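Local coordinates for protein Cel44C (Paenibacillus polymyxa, PDB 2YJQ) that probably hydrolyses internal beta-1,4 linkages of xyloglucan and cellulose, this chain being the family 44 glycoside hydrolase part of a longer enzyme, at residues Val283-Glu288 against Leu354-Tyr359; Ser358-Gly363 against Ala388-Leu393; Phe464-Ala469 against Asn499-Thr504. The protein carries 8 engineered substitutions. All blocks are in the same frame, centred on the assembly; numbering follows the deposited sequence.

Contact 1: residues Val283-Glu288 against Leu354-Tyr359; sequences VHWYPE and LAMTSY. Engineered in segment 354-359: Ser358 (natural residue Glu). With OXZ (tetrahydrooxazine), chain E.
The His284 ring lies with Ser358 CB over one face, 3.3 Å from its centroid and close to the ring normal, while Thr357 OG1 meets the edge in the ring plane. That edge contact is a weak, bent hydrogen bond, His284 NE2 to Thr357 OG1 at 2.9 Å; OG1 is also bonded to Asp282, and His284 ND1 to Glu187, so the ring is held at both nitrogens. Tyr286 has Ser358 O above one face, towards the rim. Its CG, anti to the carbonyl carbon (chi1 -60°), sends OH back to segment 354-359, where it meets Ser358 OG at 2.8 Å. The same OH accepts from N1 of the bound tetrahydrooxazine, at a length too short to take literally. These are the C-terminal ends of the sixth and seventh strands of a (beta/alpha)8 barrel, where the active site of such enzymes opens. Ser358 is engineered; the natural Glu's position is consistent with the nucleophile of many retaining (beta/alpha)8 glycosidases. The strands run parallel, bonded from Val283 N to Ala355 O (2.9 Å) and from Thr357 N to Val283 O (2.8 Å), and Trp285 N reaches Ser358 O at 3.1 Å. On the face bearing Val283 and Trp285, the bent end of Met356 makes a Met-aromatic contact: SD stands obliquely 5.0 Å from the centroid of the Trp285 five-membered ring and touches Trp285 CB at 3.8 Å.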
loop_
_atom_site.group_PDB
_atom_site.type_symbol
_atom_site.label_atom_id
_atom_site.label_comp_id
_atom_site.label_asym_id
_atom_site.label_seq_id
_atom_site.Cartn_x
_atom_site.Cartn_y
_atom_site.Cartn_z
ATOM N N VAL A 283 -7.387 -1.364 -0.087
ATOM C CA VAL A 283 -7.738 0.034 0.234
ATOM C C VAL A 283 -6.562 1.017 0.153
ATOM O O VAL A 283 -5.388 0.600 0.161
ATOM C CB VAL A 283 -8.387 0.201 1.624
ATOM C CG1 VAL A 283 -9.558 -0.761 1.808
ATOM C CG2 VAL A 283 -7.354 0.031 2.758
ATOM N N HIS A 284 -6.904 2.318 0.116
ATOM C CA HIS A 284 -5.943 3.384 0.304
ATOM C C HIS A 284 -6.315 4.091 1.577
ATOM O O HIS A 284 -7.491 4.143 1.960
ATOM C CB HIS A 284 -5.977 4.351 -0.855
ATOM C CG HIS A 284 -5.656 3.715 -2.175
ATOM N ND1 HIS A 284 -5.872 4.355 -3.381
ATOM C CD2 HIS A 284 -5.129 2.500 -2.476
ATOM C CE1 HIS A 284 -5.521 3.553 -4.371
ATOM N NE2 HIS A 284 -5.060 2.419 -3.850
ATOM N N TRP A 285 -5.296 4.647 2.220
ATOM C CA TRP A 285 -5.472 5.238 3.485
ATOM C C TRP A 285 -4.528 6.443 3.569
ATOM O O TRP A 285 -3.292 6.284 3.753
ATOM C CB TRP A 285 -5.145 4.185 4.542
ATOM C CG TRP A 285 -5.265 4.688 5.978
ATOM C CD1 TRP A 285 -4.248 4.985 6.840
ATOM C CD2 TRP A 285 -6.487 4.946 6.691
ATOM N NE1 TRP A 285 -4.762 5.434 8.048
ATOM C CE2 TRP A 285 -6.133 5.394 7.983
ATOM C CE3 TRP A 285 -7.848 4.844 6.354
ATOM C CZ2 TRP A 285 -7.090 5.717 8.946
ATOM C CZ3 TRP A 285 -8.786 5.202 7.295
ATOM C CH2 TRP A 285 -8.401 5.605 8.590
ATOM N N TYR A 286 -5.097 7.631 3.374
ATOM C CA TYR A 286 -4.393 8.898 3.597
ATOM C C TYR A 286 -5.004 9.470 4.841
ATOM O O TYR A 286 -6.179 9.787 4.804
ATOM C CB TYR A 286 -4.658 9.840 2.438
ATOM C CG TYR A 286 -4.189 9.270 1.106
ATOM C CD1 TYR A 286 -2.821 9.196 0.793
ATOM C CD2 TYR A 286 -5.114 8.785 0.193
ATOM C CE1 TYR A 286 -2.390 8.653 -0.434
ATOM C CE2 TYR A 286 -4.704 8.249 -1.038
ATOM C CZ TYR A 286 -3.350 8.206 -1.355
ATOM O OH TYR A 286 -2.983 7.641 -2.575
ATOM N N PRO A 287 -4.259 9.464 5.972
ATOM C CA PRO A 287 -4.753 9.936 7.277
ATOM C C PRO A 287 -5.452 11.301 7.206
ATOM O O PRO A 287 -4.915 12.218 6.548
ATOM C CB PRO A 287 -3.478 10.029 8.108
ATOM C CG PRO A 287 -2.590 8.945 7.551
ATOM C CD PRO A 287 -2.932 8.822 6.086
ATOM N N GLU A 288 -6.632 11.418 7.848
ATOM C CA GLU A 288 -7.301 12.730 8.091
ATOM C C GLU A 288 -6.868 13.384 9.397
ATOM O O GLU A 288 -7.305 14.499 9.762
ATOM C CB GLU A 288 -8.806 12.573 8.058
ATOM C CG GLU A 288 -9.304 12.050 6.748
ATOM C CD GLU A 288 -9.744 13.184 5.809
ATOM O OE1 GLU A 288 -9.384 14.345 6.041
ATOM O OE2 GLU A 288 -10.479 12.906 4.846
ATOM N N LEU A 354 -5.582 -8.907 2.856
ATOM C CA LEU A 354 -5.830 -7.490 3.055
ATOM C C LEU A 354 -4.628 -6.674 2.574
ATOM O O LEU A 354 -3.518 -6.932 3.015
ATOM C CB LEU A 354 -6.118 -7.193 4.541
ATOM C CG LEU A 354 -6.325 -5.703 4.792
ATOM C CD1 LEU A 354 -7.628 -5.277 4.057
ATOM C CD2 LEU A 354 -6.463 -5.356 6.271
ATOM N N ALA A 355 -4.845 -5.691 1.678
ATOM C CA ALA A 355 -3.761 -4.782 1.249
ATOM C C ALA A 355 -4.046 -3.266 1.424
ATOM O O ALA A 355 -5.175 -2.801 1.184
ATOM C CB ALA A 355 -3.295 -5.119 -0.209
ATOM N N MET A 356 -3.023 -2.492 1.806
ATOM C CA MET A 356 -3.139 -1.028 1.806
ATOM C C MET A 356 -2.284 -0.483 0.653
ATOM O O MET A 356 -1.076 -0.186 0.814
ATOM C CB MET A 356 -2.719 -0.459 3.159
ATOM C CG MET A 356 -2.810 0.997 3.290
ATOM S SD MET A 356 -2.440 1.601 4.962
ATOM C CE MET A 356 -3.762 0.733 5.747
ATOM N N THR A 357 -2.885 -0.389 -0.530
ATOM C CA THR A 357 -2.059 -0.223 -1.711
ATOM C C THR A 357 -1.619 1.210 -2.052
ATOM O O THR A 357 -0.908 1.423 -3.005
ATOM C CB THR A 357 -2.721 -0.843 -2.909
ATOM O OG1 THR A 357 -3.963 -0.171 -3.155
ATOM C CG2 THR A 357 -2.934 -2.405 -2.697
ATOM N N SER A 358 -1.975 2.185 -1.238
ATOM C CA SER A 358 -1.491 3.517 -1.486
ATOM C C SER A 358 -1.757 4.283 -0.201
ATOM O O SER A 358 -2.913 4.406 0.181
ATOM C CB SER A 358 -2.279 4.109 -2.680
ATOM O OG SER A 358 -1.638 5.278 -3.147
ATOM N N TYR A 359 -0.716 4.753 0.491
ATOM C CA TYR A 359 -0.901 5.494 1.716
ATOM C C TYR A 359 0.302 6.355 1.965
ATOM O O TYR A 359 1.350 6.108 1.360
ATOM C CB TYR A 359 -1.072 4.550 2.890
ATOM C CG TYR A 359 0.205 3.788 3.265
ATOM C CD1 TYR A 359 0.604 2.655 2.534
ATOM C CD2 TYR A 359 1.002 4.202 4.329
ATOM C CE1 TYR A 359 1.768 1.953 2.866
ATOM C CE2 TYR A 359 2.168 3.490 4.688
ATOM C CZ TYR A 359 2.547 2.365 3.959
ATOM O OH TYR A 359 3.699 1.655 4.233
HETATM C C6 OXZ E . -3.773 11.887 -3.846
HETATM C C5 OXZ E . -3.491 10.463 -4.332
HETATM C C4 OXZ E . -3.397 10.333 -5.888
HETATM C C3 OXZ E . -3.282 8.881 -6.352
HETATM C C2 OXZ E . -4.421 7.981 -5.796
HETATM O O6 OXZ E . -4.990 12.335 -4.501
HETATM O O5 OXZ E . -4.611 9.647 -3.964
HETATM O O4 OXZ E . -2.258 11.058 -6.352
HETATM O O3 OXZ E . -3.189 8.748 -7.796
HETATM N N1 OXZ E . -4.558 8.304 -4.358
#

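Contact 2: residues Ser358-Gly363 against Ala388-Leu393; sequences SYSYGG and ANYWKL. Engineered in segment 358-363: Ser358 (natural residue Glu). With OXZ (tetrahydrooxazine), chain E; BGC (beta-D-glucopyranose), chain C.
Past the corner at Ser358 the backbones diverge, with end-to-end directions 60° apart, tied by Trp391 N to Tyr359 O at 2.9 Å and by a weak, long bond from Tyr359 N to Asn389 O. They are the outgoing ends of a beta-alpha-beta unit, in which helix 367-381 links the seventh and eighth strands of the barrel. Trp391 has CG anti to its own N (chi1 178°), which carries the indole out past Ser358 to the sugar site. Ser358 OG touches its CB at 3.2 Å, and C3 of the tetrahydrooxazine lies over one indole face, 3.6 Å above the plane and towards the rim. Trp391 CZ2 comes within 3.3 Å of O5, oblique to the ring, of the glucose joined through the tetrahydrooxazine O4, so the indole touches both units. The Tyr359 ring instead packs back on the strand, CE1 against Ala388 CB at 3.9 Å. Ser360 OG accepts from Gly362 N in an ST turn, with CB resting on Leu393 CD1. One water joins the two loops: it bonds Ser360 OG and Tyr390 OH (also bonded to Asn398), accepts from Leu393 N at 2.9 Å, and donates to Trp391 O at 3.2 Å.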
loop_
_atom_site.group_PDB
_atom_site.type_symbol
_atom_site.label_atom_id
_atom_site.label_comp_id
_atom_site.label_asym_id
_atom_site.label_seq_id
_atom_site.Cartn_x
_atom_site.Cartn_y
_atom_site.Cartn_z
ATOM N N SER A 358 -1.975 2.185 -1.238
ATOM C CA SER A 358 -1.491 3.517 -1.486
ATOM C C SER A 358 -1.757 4.283 -0.201
ATOM O O SER A 358 -2.913 4.406 0.181
ATOM C CB SER A 358 -2.279 4.109 -2.680
ATOM O OG SER A 358 -1.638 5.278 -3.147
ATOM N N TYR A 359 -0.716 4.753 0.491
ATOM C CA TYR A 359 -0.901 5.494 1.716
ATOM C C TYR A 359 0.302 6.355 1.965
ATOM O O TYR A 359 1.350 6.108 1.360
ATOM C CB TYR A 359 -1.072 4.550 2.890
ATOM C CG TYR A 359 0.205 3.788 3.265
ATOM C CD1 TYR A 359 0.604 2.655 2.534
ATOM C CD2 TYR A 359 1.002 4.202 4.329
ATOM C CE1 TYR A 359 1.768 1.953 2.866
ATOM C CE2 TYR A 359 2.168 3.490 4.688
ATOM C CZ TYR A 359 2.547 2.365 3.959
ATOM O OH TYR A 359 3.699 1.655 4.233
ATOM N N SER A 360 0.177 7.323 2.872
ATOM C CA SER A 360 1.302 8.160 3.245
ATOM C C SER A 360 0.961 8.927 4.506
ATOM O O SER A 360 -0.199 9.311 4.673
ATOM C CB SER A 360 1.554 9.217 2.127
ATOM O OG SER A 360 2.591 10.100 2.535
ATOM N N TYR A 361 1.959 9.218 5.318
ATOM C CA TYR A 361 1.763 9.982 6.519
ATOM C C TYR A 361 2.347 11.386 6.421
ATOM O O TYR A 361 2.309 12.124 7.400
ATOM C CB TYR A 361 2.327 9.198 7.740
ATOM C CG TYR A 361 1.349 8.097 8.160
ATOM C CD1 TYR A 361 1.092 7.005 7.325
ATOM C CD2 TYR A 361 0.584 8.232 9.313
ATOM C CE1 TYR A 361 0.154 6.053 7.680
ATOM C CE2 TYR A 361 -0.353 7.240 9.712
ATOM C CZ TYR A 361 -0.557 6.187 8.882
ATOM O OH TYR A 361 -1.498 5.262 9.206
ATOM N N GLY A 362 2.845 11.777 5.237
ATOM C CA GLY A 362 3.336 13.148 5.039
ATOM C C GLY A 362 4.667 13.293 5.756
ATOM O O GLY A 362 5.278 12.280 6.169
ATOM N N GLY A 363 5.133 14.528 5.935
ATOM C CA GLY A 363 6.444 14.780 6.514
ATOM C C GLY A 363 7.552 14.035 5.797
ATOM O O GLY A 363 8.422 13.419 6.447
ATOM N N ALA A 388 1.538 -3.696 1.243
ATOM C CA ALA A 388 1.306 -2.273 1.425
ATOM C C ALA A 388 2.272 -1.438 0.588
ATOM O O ALA A 388 3.439 -1.793 0.385
ATOM C CB ALA A 388 1.381 -1.890 2.892
ATOM N N ASN A 389 1.772 -0.315 0.065
ATOM C CA ASN A 389 2.514 0.358 -0.959
ATOM C C ASN A 389 2.465 1.837 -0.710
ATOM O O ASN A 389 1.385 2.477 -0.906
ATOM C CB ASN A 389 1.926 0.050 -2.329
ATOM C CG ASN A 389 1.970 -1.385 -2.672
ATOM O OD1 ASN A 389 2.921 -1.866 -3.341
ATOM N ND2 ASN A 389 0.957 -2.089 -2.295
ATOM N N TYR A 390 3.613 2.394 -0.330
ATOM C CA TYR A 390 3.725 3.805 -0.057
ATOM C C TYR A 390 3.360 4.631 -1.304
ATOM O O TYR A 390 3.529 4.161 -2.429
ATOM C CB TYR A 390 5.151 4.123 0.373
ATOM C CG TYR A 390 5.456 5.608 0.490
ATOM C CD1 TYR A 390 4.910 6.371 1.514
ATOM C CD2 TYR A 390 6.338 6.241 -0.431
ATOM C CE1 TYR A 390 5.196 7.743 1.622
ATOM C CE2 TYR A 390 6.643 7.586 -0.317
ATOM C CZ TYR A 390 6.051 8.333 0.704
ATOM O OH TYR A 390 6.341 9.655 0.788
ATOM N N TRP A 391 2.826 5.826 -1.094
ATOM C CA TRP A 391 2.530 6.728 -2.198
ATOM C C TRP A 391 3.178 8.116 -1.982
ATOM O O TRP A 391 3.033 8.707 -0.906
ATOM C CB TRP A 391 1.011 6.843 -2.443
ATOM C CG TRP A 391 0.742 7.802 -3.531
ATOM C CD1 TRP A 391 0.612 9.139 -3.399
ATOM C CD2 TRP A 391 0.640 7.519 -4.933
ATOM N NE1 TRP A 391 0.393 9.723 -4.618
ATOM C CE2 TRP A 391 0.422 8.757 -5.586
ATOM C CE3 TRP A 391 0.670 6.333 -5.701
ATOM C CZ2 TRP A 391 0.254 8.862 -6.982
ATOM C CZ3 TRP A 391 0.539 6.425 -7.079
ATOM C CH2 TRP A 391 0.313 7.675 -7.717
ATOM N N LYS A 392 3.901 8.611 -2.988
ATOM C CA LYS A 392 4.533 9.923 -2.896
ATOM C C LYS A 392 3.537 11.069 -3.123
ATOM O O LYS A 392 3.060 11.258 -4.236
ATOM C CB LYS A 392 5.753 10.037 -3.864
ATOM C CG LYS A 392 6.948 9.104 -3.568
ATOM C CD LYS A 392 7.984 9.192 -4.673
ATOM C CE LYS A 392 8.850 10.424 -4.482
ATOM N NZ LYS A 392 9.699 10.659 -5.714
ATOM N N LEU A 393 3.238 11.827 -2.067
ATOM C CA LEU A 393 2.374 13.004 -2.188
ATOM C C LEU A 393 3.218 14.220 -2.524
ATOM O O LEU A 393 2.696 15.238 -2.915
ATOM C CB LEU A 393 1.554 13.280 -0.905
ATOM C CG LEU A 393 0.548 12.213 -0.439
ATOM C CD1 LEU A 393 0.138 12.502 0.994
ATOM C CD2 LEU A 393 -0.695 11.930 -1.362
HETATM C C6 OXZ E . -3.773 11.887 -3.846
HETATM C C5 OXZ E . -3.491 10.463 -4.332
HETATM C C4 OXZ E . -3.397 10.333 -5.888
HETATM C C3 OXZ E . -3.282 8.881 -6.352
HETATM C C2 OXZ E . -4.421 7.981 -5.796
HETATM O O6 OXZ E . -4.990 12.335 -4.501
HETATM O O5 OXZ E . -4.611 9.647 -3.964
HETATM O O4 OXZ E . -2.258 11.058 -6.352
HETATM O O3 OXZ E . -3.189 8.748 -7.796
HETATM N N1 OXZ E . -4.558 8.304 -4.358
HETATM C C2 BGC C . -1.569 13.046 -7.576
HETATM C C3 BGC C . -1.624 13.769 -8.914
HETATM C C4 BGC C . -1.144 12.801 -9.998
HETATM C C5 BGC C . -1.784 11.417 -9.940
HETATM C C6 BGC C . -1.063 10.455 -10.866
HETATM C C1 BGC C . -2.378 11.734 -7.633
HETATM O O2 BGC C . -2.109 13.873 -6.544
HETATM O O3 BGC C . -0.609 14.769 -8.865
HETATM O O4 BGC C . -1.497 13.251 -11.248
HETATM O O5 BGC C . -1.740 10.889 -8.608
HETATM O O6 BGC C . -1.809 9.236 -10.756
HETATM O O HOH W 1 3.847 11.361 0.685
#

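Contact 3: residues Phe464-Ala469 against Asn499-Thr504; sequences FDLSGA and NRFTYT
Strands 464-467 and 500-504 run antiparallel. Phe464 and Phe501 form a hydrogen-bonded pair, Phe464 N to Phe501 O at 2.8 Å and Phe501 N to Phe464 O at 3.3 Å, and Leu466 N bonds to Asn499 O at 2.9 Å. The two phenyl rings share a face of the sheet, nearly parallel (6°) but slid apart, with centroids 4.5 Å distant. Phe464 CD1 and CB both lie over the Phe501 ring, CD1 being 3.4 Å from Phe501 CZ, and Leu466 CD1 approaches that ring's edge. A serine in place of Phe501 would probably leave one side of the Phe464 ring without its neighbour and open a gap beside Leu466. On the other face, Asp465 OD1 sits above the Arg500 guanidinium, 2.8 Å from Arg500 NE but well out of its plane, so the salt bridge rests on charge alone. Asn499 turns its amide to the loop after segment 464-469, bonding to Tyr472 N and Lys470 O. Strand 500-505 is outermost in its sheet of the beta-sandwich that accompanies the barrel in family 44 enzymes; strand 460-467 lies between it and strand 9-22, where Phe464 touches Ile12, while Phe501 packs on Ile493 of strand 488-493.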
loop_
_atom_site.group_PDB
_atom_site.type_symbol
_atom_site.label_atom_id
_atom_site.label_comp_id
_atom_site.label_asym_id
_atom_site.label_seq_id
_atom_site.Cartn_x
_atom_site.Cartn_y
_atom_site.Cartn_z
ATOM N N PHE A 464 15.002 -3.085 28.552
ATOM C CA PHE A 464 14.518 -4.302 27.900
ATOM C C PHE A 464 14.625 -5.487 28.818
ATOM O O PHE A 464 15.592 -5.606 29.562
ATOM C CB PHE A 464 15.285 -4.614 26.602
ATOM C CG PHE A 464 15.131 -3.562 25.547
ATOM C CD1 PHE A 464 15.857 -2.377 25.615
ATOM C CD2 PHE A 464 14.241 -3.738 24.509
ATOM C CE1 PHE A 464 15.709 -1.395 24.652
ATOM C CE2 PHE A 464 14.076 -2.749 23.563
ATOM C CZ PHE A 464 14.814 -1.593 23.628
ATOM N N ASP A 465 13.607 -6.337 28.759
ATOM C CA ASP A 465 13.610 -7.660 29.364
ATOM C C ASP A 465 13.209 -8.589 28.267
ATOM O O ASP A 465 12.160 -8.412 27.640
ATOM C CB ASP A 465 12.553 -7.763 30.486
ATOM C CG ASP A 465 12.566 -9.137 31.187
ATOM O OD1 ASP A 465 13.470 -9.375 32.017
ATOM O OD2 ASP A 465 11.676 -9.964 30.909
ATOM N N LEU A 466 14.043 -9.580 28.029
ATOM C CA LEU A 466 13.774 -10.571 27.000
ATOM C C LEU A 466 13.452 -11.965 27.566
ATOM O O LEU A 466 14.247 -12.523 28.323
ATOM C CB LEU A 466 14.976 -10.672 26.075
ATOM C CG LEU A 466 15.717 -9.357 25.780
ATOM C CD1 LEU A 466 17.070 -9.687 25.138
ATOM C CD2 LEU A 466 14.879 -8.268 24.979
ATOM N N SER A 467 12.308 -12.526 27.176
ATOM C CA SER A 467 11.999 -13.939 27.382
ATOM C C SER A 467 11.957 -14.710 26.071
ATOM O O SER A 467 11.717 -14.139 25.003
ATOM C CB SER A 467 10.655 -14.063 28.031
ATOM O OG SER A 467 10.563 -13.056 28.976
ATOM N N GLY A 468 12.203 -16.015 26.157
ATOM C CA GLY A 468 12.215 -16.890 24.996
ATOM C C GLY A 468 13.123 -18.089 25.157
ATOM O O GLY A 468 13.607 -18.375 26.243
ATOM N N ALA A 469 13.345 -18.805 24.070
ATOM C CA ALA A 469 14.206 -19.968 24.076
ATOM C C ALA A 469 15.647 -19.640 24.509
ATOM O O ALA A 469 16.259 -20.419 25.252
ATOM C CB ALA A 469 14.185 -20.668 22.646
ATOM N N ASN A 499 19.507 -11.391 30.193
ATOM C CA ASN A 499 18.475 -11.048 29.225
ATOM C C ASN A 499 17.786 -9.721 29.589
ATOM O O ASN A 499 16.589 -9.517 29.330
ATOM C CB ASN A 499 17.476 -12.228 28.991
ATOM C CG ASN A 499 17.910 -13.159 27.800
ATOM O OD1 ASN A 499 18.857 -12.861 27.074
ATOM N ND2 ASN A 499 17.202 -14.267 27.611
ATOM N N ARG A 500 18.553 -8.845 30.232
ATOM C CA ARG A 500 18.129 -7.495 30.502
ATOM C C ARG A 500 19.242 -6.529 30.025
ATOM O O ARG A 500 20.428 -6.851 30.109
ATOM C CB ARG A 500 17.813 -7.272 31.992
ATOM C CG ARG A 500 16.756 -8.228 32.644
ATOM C CD ARG A 500 16.027 -7.534 33.838
ATOM N NE ARG A 500 14.797 -8.219 34.250
ATOM C CZ ARG A 500 13.575 -7.712 34.117
ATOM N NH1 ARG A 500 13.410 -6.510 33.577
ATOM N NH2 ARG A 500 12.520 -8.404 34.526
ATOM N N PHE A 501 18.851 -5.375 29.487
ATOM C CA PHE A 501 19.795 -4.309 29.184
ATOM C C PHE A 501 19.022 -3.025 29.007
ATOM O O PHE A 501 17.830 -3.023 28.679
ATOM C CB PHE A 501 20.590 -4.627 27.930
ATOM C CG PHE A 501 19.793 -4.505 26.661
ATOM C CD1 PHE A 501 19.023 -5.582 26.196
ATOM C CD2 PHE A 501 19.818 -3.327 25.921
ATOM C CE1 PHE A 501 18.258 -5.481 25.023
ATOM C CE2 PHE A 501 19.067 -3.209 24.755
ATOM C CZ PHE A 501 18.289 -4.288 24.303
ATOM N N THR A 502 19.708 -1.936 29.227
ATOM C CA THR A 502 19.160 -0.616 29.058
ATOM C C THR A 502 19.907 0.066 27.902
ATOM O O THR A 502 21.132 -0.020 27.779
ATOM C CB THR A 502 19.347 0.185 30.372
ATOM O OG1 THR A 502 18.542 -0.410 31.405
ATOM C CG2 THR A 502 18.987 1.677 30.206
ATOM N N TYR A 503 19.154 0.731 27.046
ATOM C CA TYR A 503 19.722 1.602 26.026
ATOM C C TYR A 503 18.921 2.883 26.034
ATOM O O TYR A 503 17.692 2.835 26.140
ATOM C CB TYR A 503 19.624 0.928 24.668
ATOM C CG TYR A 503 20.687 1.351 23.662
ATOM C CD1 TYR A 503 21.984 0.881 23.756
ATOM C CD2 TYR A 503 20.361 2.210 22.607
ATOM C CE1 TYR A 503 22.940 1.253 22.835
ATOM C CE2 TYR A 503 21.308 2.592 21.675
ATOM C CZ TYR A 503 22.583 2.113 21.786
ATOM O OH TYR A 503 23.501 2.508 20.857
ATOM N N THR A 504 19.604 4.023 25.924
ATOM C CA THR A 504 18.960 5.319 25.827
ATOM C C THR A 504 18.495 5.679 24.430
ATOM O O THR A 504 19.236 5.486 23.441
ATOM C CB THR A 504 19.909 6.404 26.306
ATOM O OG1 THR A 504 20.359 6.032 27.606
ATOM C CG2 THR A 504 19.199 7.709 26.468
#

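How the contacts relate
Contacts 1 and 2 are buried near the middle of the chain, their centres 8 Å apart. They share Ser358 and Tyr359 on strand 353-359, so the seventh barrel strand is flanked on one side by the sixth and on the other by the eighth; Met356 O to Asn389 N, a probable hydrogen bond, runs between them. Both touch the tetrahydrooxazine: contact 1 with a polar tyrosine hydroxyl, contact 2 with an indole face. Contact 3 lies about 33 Å from contact 2 between centres, in the separate beta-sandwich, away from the ligands. Partly buried at a sheet edge, it pairs strands antiparallel, with phenyl packing on one face and a surface salt bridge on the other.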